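Putative membrane anchored protein (Corynebacterium diphtheriae, PDB 3LSO) is of unknown function but is probably held at the cell surface by a membrane anchor, exposing a chain of all-beta domains. Local coordinates at residues B[197-202]-B[278-283]; B[225-230]-B[262-267]. All blocks are in the same frame, centred on the assembly; numbering follows the deposited sequence.

Both contacts belong to the middle one of three all-beta regions strung along this elongated chain, and their centres lie 14 Å apart. In sequence the order is 197-202, 225-230, 262-267, 278-283, so contact 2 is nested inside the loop that contact 1 closes. They meet where strand 258-267 runs antiparallel beside strand 278-285: a backbone hydrogen bond links G278 with A264, and I197 CD1 packs 3.6 Å from A264 CB. Contact 2 is strand pairing within the five-stranded sheet, whereas contact 1 brings the first strand of the domain across from the three-stranded sheet to the edge of the five-stranded sheet, where 203-204 pairs with 278-285. Together they span both layers of a beta sandwich.

Contact 1: B[197-202]-B[278-283]; sequences ITAPES and GETIIP
E279 OE2 is gripped by two hydrogen bonds, one from H233 NE2 and one with T263 OG1; its CB is directed away from 197-202, and this pinning probably stabilises the carboxylate's charge. The side chains that meet are mostly apolar, but several rest on carbonyl oxygens. The two segments run almost parallel, 2° apart, with no hydrogen bond between them. I197 has CG1 anti to its carbonyl carbon (chi1 -65°), and the extended chain carries CD1 down to 3.4 Å from G278 O. Its other branch, CG2, meets T280 CG2 at 3.7 Å, the two side chains crossing obliquely. Two residues further along each segment, the methyl of A199 sits on the tip of I282, CB to CD1 3.6 Å, and both also touch I211 of strand 208-214. Past P200 the backbones close in: CD of P283 lies 3.2 Å from E201 O. S202 CA makes a CH...O contact of 3.5 Å with P283 O, just before A203 takes up a backbone hydrogen bond with P283. T198 still pairs with T212 in the three-stranded sheet, so the chain changes sheets between T198 and A203. The strand order is consistent with the split first strand, A to A', of an immunoglobulin-like sandwich, its second half parallel to the last strand, G.

Contact 2: B[225-230]-B[262-267]; sequences GKVQFF and ITARFI
Six backbone hydrogen bonds zip strands 226-230 and 262-267 together in antiparallel register, through the pairs K226-I267, Q228-R265 and F230-T263. The straightest runs from K226 N to I267 O (3.1 Å, 174°); in the return bond I267 N lies above the carbonyl plane of K226 O. The side chains of V227, F229, A264 and F266 form the tightly packed face, turned to the other sheet. There V227 CG1 lies 3.7 Å above the F229 ring, offset toward its rim, while A264 CB approaches F229 CE2 (4.1 Å) and V227 CG1. F266 presents its ring edge to V227 CG2 at 4.2 Å, and its CZ reaches G225 CA. A213, A248 and T250 close over this layer from the opposing strands. The other face is looser toward the K226 end: K226 and I267 meet through their CB atoms (4.2 Å), and the lysine chain then leads away into solvent. Toward F230 that same face is buried. The F230 ring sets its edge against T263 O, and CE2 touches R265 CB at 4.0 Å. R265 runs extended, then bends at chi3 (-71°), leaving its guanidinium plane 71° from the ring; NH2 forms a salt bridge with D277 and NH1 bonds P462 O. The strand order, with alternate residues feeding the core, is consistent with the central C and F strands of an immunoglobulin-like beta sandwich.

Contact 1: B[197-202]-B[278-283]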
ATOM      1  N   ILE B 197      -6.640   6.827   1.080  1.00 36.19           N
ATOM      2  CA  ILE B 197      -7.015   7.914   1.973  1.00 35.94           C
ATOM      3  C   ILE B 197      -5.843   8.848   2.228  1.00 36.15           C
ATOM      4  O   ILE B 197      -4.697   8.412   2.339  1.00 36.45           O
ATOM      5  CB  ILE B 197      -7.533   7.369   3.304  1.00 35.67           C
ATOM      6  CG1 ILE B 197      -8.832   6.600   3.085  1.00 35.17           C
ATOM      7  CG2 ILE B 197      -7.754   8.491   4.297  1.00 36.35           C
ATOM      8  CD1 ILE B 197      -9.612   6.346   4.349  1.00 35.73           C
ATOM      9  N   THR B 198      -6.129  10.138   2.313  1.00 35.98           N
ATOM     10  CA  THR B 198      -5.094  11.107   2.626  1.00 35.85           C
ATOM     11  C   THR B 198      -5.452  11.807   3.912  1.00 35.46           C
ATOM     12  O   THR B 198      -6.511  12.434   4.033  1.00 35.74           O
ATOM     13  CB  THR B 198      -4.868  12.109   1.480  1.00 35.94           C
ATOM     14  OG1 THR B 198      -4.448  11.380   0.324  1.00 36.27           O
ATOM     15  CG2 THR B 198      -3.789  13.136   1.852  1.00 35.83           C
ATOM     16  N   ALA B 199      -4.559  11.680   4.877  1.00 34.91           N
ATOM     17  CA  ALA B 199      -4.780  12.213   6.205  1.00 34.31           C
ATOM     18  C   ALA B 199      -3.445  12.656   6.751  1.00 33.70           C
ATOM     19  O   ALA B 199      -2.423  12.096   6.379  1.00 33.84           O
ATOM     20  CB  ALA B 199      -5.371  11.146   7.075  1.00 34.48           C
ATOM     21  N   PRO B 200      -3.436  13.669   7.629  1.00 33.31           N
ATOM     22  CA  PRO B 200      -2.150  14.102   8.156  1.00 33.05           C
ATOM     23  C   PRO B 200      -1.483  12.949   8.881  1.00 32.76           C
ATOM     24  O   PRO B 200      -2.147  11.962   9.214  1.00 32.74           O
ATOM     25  CB  PRO B 200      -2.533  15.204   9.150  1.00 32.96           C
ATOM     26  CG  PRO B 200      -3.853  15.680   8.697  1.00 32.85           C
ATOM     27  CD  PRO B 200      -4.543  14.453   8.198  1.00 33.29           C
ATOM     28  N   GLU B 201      -0.183  13.074   9.114  1.00 32.66           N
ATOM     29  CA  GLU B 201       0.582  12.053   9.829  1.00 32.63           C
ATOM     30  C   GLU B 201       0.127  11.946  11.316  1.00 32.08           C
ATOM     31  O   GLU B 201       0.166  10.868  11.917  1.00 31.64           O
ATOM     32  CB  GLU B 201       2.084  12.354   9.679  1.00 32.76           C
ATOM     33  CG  GLU B 201       3.001  11.130   9.642  1.00 34.64           C
ATOM     34  CD  GLU B 201       4.139  11.205  10.702  1.00 37.77           C
ATOM     35  OE1 GLU B 201       5.307  11.452  10.311  1.00 36.20           O
ATOM     36  OE2 GLU B 201       3.856  11.035  11.930  1.00 38.24           O
ATOM     37  N   SER B 202      -0.322  13.078  11.872  1.00 31.77           N
ATOM     38  CA  SER B 202      -0.841  13.215  13.247  1.00 31.76           C
ATOM     39  C   SER B 202      -1.728  14.446  13.320  1.00 31.28           C
ATOM     40  O   SER B 202      -1.626  15.340  12.479  1.00 30.84           O
ATOM     41  CB  SER B 202       0.283  13.441  14.250  1.00 31.75           C
ATOM     42  OG  SER B 202       1.384  12.607  13.967  1.00 34.91           O
ATOM     43  N   GLY B 278     -11.397   1.721   1.877  1.00 31.48           N
ATOM     44  CA  GLY B 278     -10.043   2.107   2.276  1.00 31.68           C
ATOM     45  C   GLY B 278      -9.983   2.511   3.739  1.00 31.42           C
ATOM     46  O   GLY B 278     -10.873   3.205   4.204  1.00 31.31           O
ATOM     47  N   GLU B 279      -8.953   2.065   4.464  1.00 31.36           N
ATOM     48  CA  GLU B 279      -8.764   2.467   5.861  1.00 31.82           C
ATOM     49  C   GLU B 279      -7.401   3.033   6.101  1.00 31.57           C
ATOM     50  O   GLU B 279      -6.433   2.587   5.504  1.00 32.10           O
ATOM     51  CB  GLU B 279      -8.999   1.303   6.845  1.00 31.89           C
ATOM     52  CG  GLU B 279     -10.380   1.337   7.470  1.00 33.44           C
ATOM     53  CD  GLU B 279     -10.625   0.344   8.605  1.00 36.46           C
ATOM     54  OE1 GLU B 279      -9.680  -0.213   9.235  1.00 37.67           O
ATOM     55  OE2 GLU B 279     -11.821   0.132   8.881  1.00 37.29           O
ATOM     56  N   THR B 280      -7.324   4.006   6.997  1.00 31.48           N
ATOM     57  CA  THR B 280      -6.035   4.425   7.560  1.00 31.10           C
ATOM     58  C   THR B 280      -6.178   4.734   9.075  1.00 30.78           C
ATOM     59  O   THR B 280      -7.300   4.788   9.603  1.00 31.00           O
ATOM     60  CB  THR B 280      -5.404   5.592   6.729  1.00 31.01           C
ATOM     61  OG1 THR B 280      -3.983   5.605   6.890  1.00 31.68           O
ATOM     62  CG2 THR B 280      -5.953   6.931   7.144  1.00 31.33           C
ATOM     63  N   ILE B 281      -5.064   4.924   9.773  1.00 30.09           N
ATOM     64  CA  ILE B 281      -5.121   5.221  11.183  1.00 30.01           C
ATOM     65  C   ILE B 281      -4.415   6.519  11.449  1.00 30.06           C
ATOM     66  O   ILE B 281      -3.274   6.669  11.033  1.00 31.13           O
ATOM     67  CB  ILE B 281      -4.455   4.107  11.995  1.00 30.20           C
ATOM     68  CG1 ILE B 281      -5.294   2.835  11.902  1.00 30.20           C
ATOM     69  CG2 ILE B 281      -4.280   4.538  13.460  1.00 30.16           C
ATOM     70  CD1 ILE B 281      -4.787   1.685  12.731  1.00 33.22           C
ATOM     71  N   ILE B 282      -5.068   7.450  12.141  1.00 29.77           N
ATOM     72  CA  ILE B 282      -4.436   8.709  12.520  1.00 29.62           C
ATOM     73  C   ILE B 282      -4.248   8.790  14.016  1.00 29.34           C
ATOM     74  O   ILE B 282      -5.219   8.722  14.761  1.00 29.05           O
ATOM     75  CB  ILE B 282      -5.295   9.908  12.217  1.00 29.81           C
ATOM     76  CG1 ILE B 282      -5.615  10.008  10.737  1.00 32.05           C
ATOM     77  CG2 ILE B 282      -4.560  11.196  12.630  1.00 30.54           C
ATOM     78  CD1 ILE B 282      -6.667  11.111  10.456  1.00 34.78           C
ATOM     79  N   PRO B 283      -3.007   8.988  14.465  1.00 29.02           N
ATOM     80  CA  PRO B 283      -2.831   9.183  15.870  1.00 29.21           C
ATOM     81  C   PRO B 283      -3.227  10.597  16.210  1.00 29.51           C
ATOM     82  O   PRO B 283      -2.683  11.540  15.637  1.00 30.20           O
ATOM     83  CB  PRO B 283      -1.319   9.024  16.056  1.00 29.06           C
ATOM     84  CG  PRO B 283      -0.792   8.610  14.738  1.00 29.05           C
ATOM     85  CD  PRO B 283      -1.735   9.112  13.750  1.00 28.88           C
TER

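Contact 2: B[225-230]-B[262-267]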
ATOM      1  N   GLY B 225     -20.983   9.296  -8.335  1.00 41.23           N
ATOM      2  CA  GLY B 225     -20.934   8.681  -7.016  1.00 39.61           C
ATOM      3  C   GLY B 225     -20.590   9.597  -5.853  1.00 38.84           C
ATOM      4  O   GLY B 225     -20.327  10.793  -6.033  1.00 38.74           O
ATOM      5  N   LYS B 226     -20.583   8.999  -4.658  1.00 37.76           N
ATOM      6  CA  LYS B 226     -20.357   9.671  -3.387  1.00 36.79           C
ATOM      7  C   LYS B 226     -19.439   8.821  -2.491  1.00 36.39           C
ATOM      8  O   LYS B 226     -19.299   7.619  -2.710  1.00 36.61           O
ATOM      9  CB  LYS B 226     -21.700   9.872  -2.676  1.00 36.95           C
ATOM     10  CG  LYS B 226     -22.375  11.221  -2.915  1.00 37.08           C
ATOM     11  CD  LYS B 226     -23.917  11.133  -2.823  1.00 37.25           C
ATOM     12  CE  LYS B 226     -24.549  12.521  -2.613  1.00 36.33           C
ATOM     13  NZ  LYS B 226     -25.799  12.688  -3.393  1.00 35.04           N
ATOM     14  N   VAL B 227     -18.831   9.437  -1.477  1.00 35.48           N
ATOM     15  CA  VAL B 227     -18.048   8.700  -0.472  1.00 34.92           C
ATOM     16  C   VAL B 227     -18.560   8.916   0.952  1.00 34.61           C
ATOM     17  O   VAL B 227     -18.821  10.044   1.353  1.00 34.33           O
ATOM     18  CB  VAL B 227     -16.544   9.061  -0.530  1.00 34.95           C
ATOM     19  CG1 VAL B 227     -15.809   8.584   0.716  1.00 33.94           C
ATOM     20  CG2 VAL B 227     -15.912   8.467  -1.776  1.00 34.91           C
ATOM     21  N   GLN B 228     -18.711   7.822   1.695  1.00 34.30           N
ATOM     22  CA  GLN B 228     -19.060   7.888   3.099  1.00 34.17           C
ATOM     23  C   GLN B 228     -17.825   7.672   3.946  1.00 34.37           C
ATOM     24  O   GLN B 228     -17.150   6.644   3.826  1.00 35.10           O
ATOM     25  CB  GLN B 228     -20.093   6.840   3.470  1.00 34.07           C
ATOM     26  CG  GLN B 228     -20.478   6.912   4.940  1.00 34.73           C
ATOM     27  CD  GLN B 228     -21.158   8.231   5.301  1.00 35.68           C
ATOM     28  OE1 GLN B 228     -20.532   9.146   5.848  1.00 35.48           O
ATOM     29  NE2 GLN B 228     -22.444   8.342   4.965  1.00 35.88           N
ATOM     30  N   PHE B 229     -17.517   8.641   4.798  1.00 34.04           N
ATOM     31  CA  PHE B 229     -16.384   8.506   5.694  1.00 33.51           C
ATOM     32  C   PHE B 229     -16.844   7.927   7.013  1.00 33.58           C
ATOM     33  O   PHE B 229     -18.024   8.028   7.371  1.00 33.75           O
ATOM     34  CB  PHE B 229     -15.701   9.853   5.909  1.00 33.02           C
ATOM     35  CG  PHE B 229     -14.955  10.339   4.703  1.00 31.65           C
ATOM     36  CD1 PHE B 229     -15.551  11.191   3.804  1.00 29.72           C
ATOM     37  CD2 PHE B 229     -13.660   9.923   4.462  1.00 29.72           C
ATOM     38  CE1 PHE B 229     -14.860  11.634   2.701  1.00 28.49           C
ATOM     39  CE2 PHE B 229     -12.975  10.364   3.374  1.00 27.94           C
ATOM     40  CZ  PHE B 229     -13.578  11.223   2.486  1.00 28.44           C
ATOM     41  N   PHE B 230     -15.917   7.301   7.722  1.00 33.05           N
ATOM     42  CA  PHE B 230     -16.205   6.786   9.039  1.00 32.57           C
ATOM     43  C   PHE B 230     -15.053   7.121   9.953  1.00 32.40           C
ATOM     44  O   PHE B 230     -13.883   7.086   9.547  1.00 32.63           O
ATOM     45  CB  PHE B 230     -16.351   5.278   9.006  1.00 32.66           C
ATOM     46  CG  PHE B 230     -17.531   4.793   8.242  1.00 32.25           C
ATOM     47  CD1 PHE B 230     -18.681   4.399   8.904  1.00 31.35           C
ATOM     48  CD2 PHE B 230     -17.481   4.671   6.862  1.00 32.87           C
ATOM     49  CE1 PHE B 230     -19.779   3.908   8.201  1.00 30.84           C
ATOM     50  CE2 PHE B 230     -18.589   4.188   6.146  1.00 32.58           C
ATOM     51  CZ  PHE B 230     -19.737   3.811   6.824  1.00 30.57           C
ATOM     52  N   ILE B 262      -9.865   5.832  10.303  1.00 27.63           N
ATOM     53  CA  ILE B 262     -10.641   6.486   9.277  1.00 27.41           C
ATOM     54  C   ILE B 262     -10.926   5.463   8.201  1.00 28.49           C
ATOM     55  O   ILE B 262     -10.025   4.723   7.761  1.00 28.19           O
ATOM     56  CB  ILE B 262      -9.891   7.682   8.674  1.00 27.24           C
ATOM     57  CG1 ILE B 262      -9.310   8.574   9.780  1.00 27.01           C
ATOM     58  CG2 ILE B 262     -10.793   8.484   7.749  1.00 25.28           C
ATOM     59  CD1 ILE B 262     -10.354   9.121  10.770  1.00 26.97           C
ATOM     60  N   THR B 263     -12.194   5.410   7.795  1.00 29.33           N
ATOM     61  CA  THR B 263     -12.615   4.505   6.744  1.00 29.88           C
ATOM     62  C   THR B 263     -13.336   5.312   5.687  1.00 30.68           C
ATOM     63  O   THR B 263     -14.120   6.222   6.021  1.00 31.75           O
ATOM     64  CB  THR B 263     -13.493   3.382   7.299  1.00 29.75           C
ATOM     65  OG1 THR B 263     -12.787   2.722   8.366  1.00 29.76           O
ATOM     66  CG2 THR B 263     -13.802   2.365   6.214  1.00 29.54           C
ATOM     67  N   ALA B 264     -13.028   5.019   4.423  1.00 30.64           N
ATOM     68  CA  ALA B 264     -13.689   5.643   3.278  1.00 30.79           C
ATOM     69  C   ALA B 264     -14.377   4.546   2.502  1.00 31.09           C
ATOM     70  O   ALA B 264     -13.787   3.472   2.269  1.00 31.25           O
ATOM     71  CB  ALA B 264     -12.686   6.351   2.392  1.00 30.47           C
ATOM     72  N   ARG B 265     -15.621   4.819   2.107  1.00 31.01           N
ATOM     73  CA  ARG B 265     -16.466   3.836   1.445  1.00 31.06           C
ATOM     74  C   ARG B 265     -17.147   4.479   0.254  1.00 31.44           C
ATOM     75  O   ARG B 265     -17.783   5.526   0.387  1.00 31.67           O
ATOM     76  CB  ARG B 265     -17.513   3.299   2.418  1.00 30.64           C
ATOM     77  CG  ARG B 265     -18.643   2.562   1.734  1.00 31.01           C
ATOM     78  CD  ARG B 265     -19.475   1.741   2.691  1.00 30.72           C
ATOM     79  NE  ARG B 265     -18.732   0.582   3.161  1.00 31.84           N
ATOM     80  CZ  ARG B 265     -19.143  -0.227   4.130  1.00 32.27           C
ATOM     81  NH1 ARG B 265     -20.307  -0.014   4.725  1.00 32.74           N
ATOM     82  NH2 ARG B 265     -18.390  -1.253   4.505  1.00 31.92           N
ATOM     83  N   PHE B 266     -17.007   3.852  -0.911  1.00 31.94           N
ATOM     84  CA  PHE B 266     -17.642   4.343  -2.139  1.00 32.08           C
ATOM     85  C   PHE B 266     -19.121   3.943  -2.226  1.00 32.40           C
ATOM     86  O   PHE B 266     -19.474   2.775  -2.043  1.00 32.11           O
ATOM     87  CB  PHE B 266     -16.863   3.890  -3.383  1.00 31.62           C
ATOM     88  CG  PHE B 266     -17.312   4.542  -4.660  1.00 31.95           C
ATOM     89  CD1 PHE B 266     -17.067   5.892  -4.896  1.00 32.41           C
ATOM     90  CD2 PHE B 266     -17.974   3.802  -5.642  1.00 32.29           C
ATOM     91  CE1 PHE B 266     -17.482   6.505  -6.093  1.00 32.48           C
ATOM     92  CE2 PHE B 266     -18.389   4.402  -6.846  1.00 31.91           C
ATOM     93  CZ  PHE B 266     -18.141   5.756  -7.072  1.00 32.06           C
ATOM     94  N   ILE B 267     -19.968   4.945  -2.470  1.00 33.17           N
ATOM     95  CA  ILE B 267     -21.399   4.762  -2.743  1.00 33.77           C
ATOM     96  C   ILE B 267     -21.642   4.984  -4.228  1.00 33.84           C
ATOM     97  O   ILE B 267     -21.152   5.949  -4.809  1.00 34.03           O
ATOM     98  CB  ILE B 267     -22.299   5.736  -1.917  1.00 33.85           C
ATOM     99  CG1 ILE B 267     -22.172   5.480  -0.404  1.00 34.58           C
ATOM    100  CG2 ILE B 267     -23.766   5.648  -2.358  1.00 33.86           C
ATOM    101  CD1 ILE B 267     -22.728   4.111   0.088  1.00 35.58           C
TER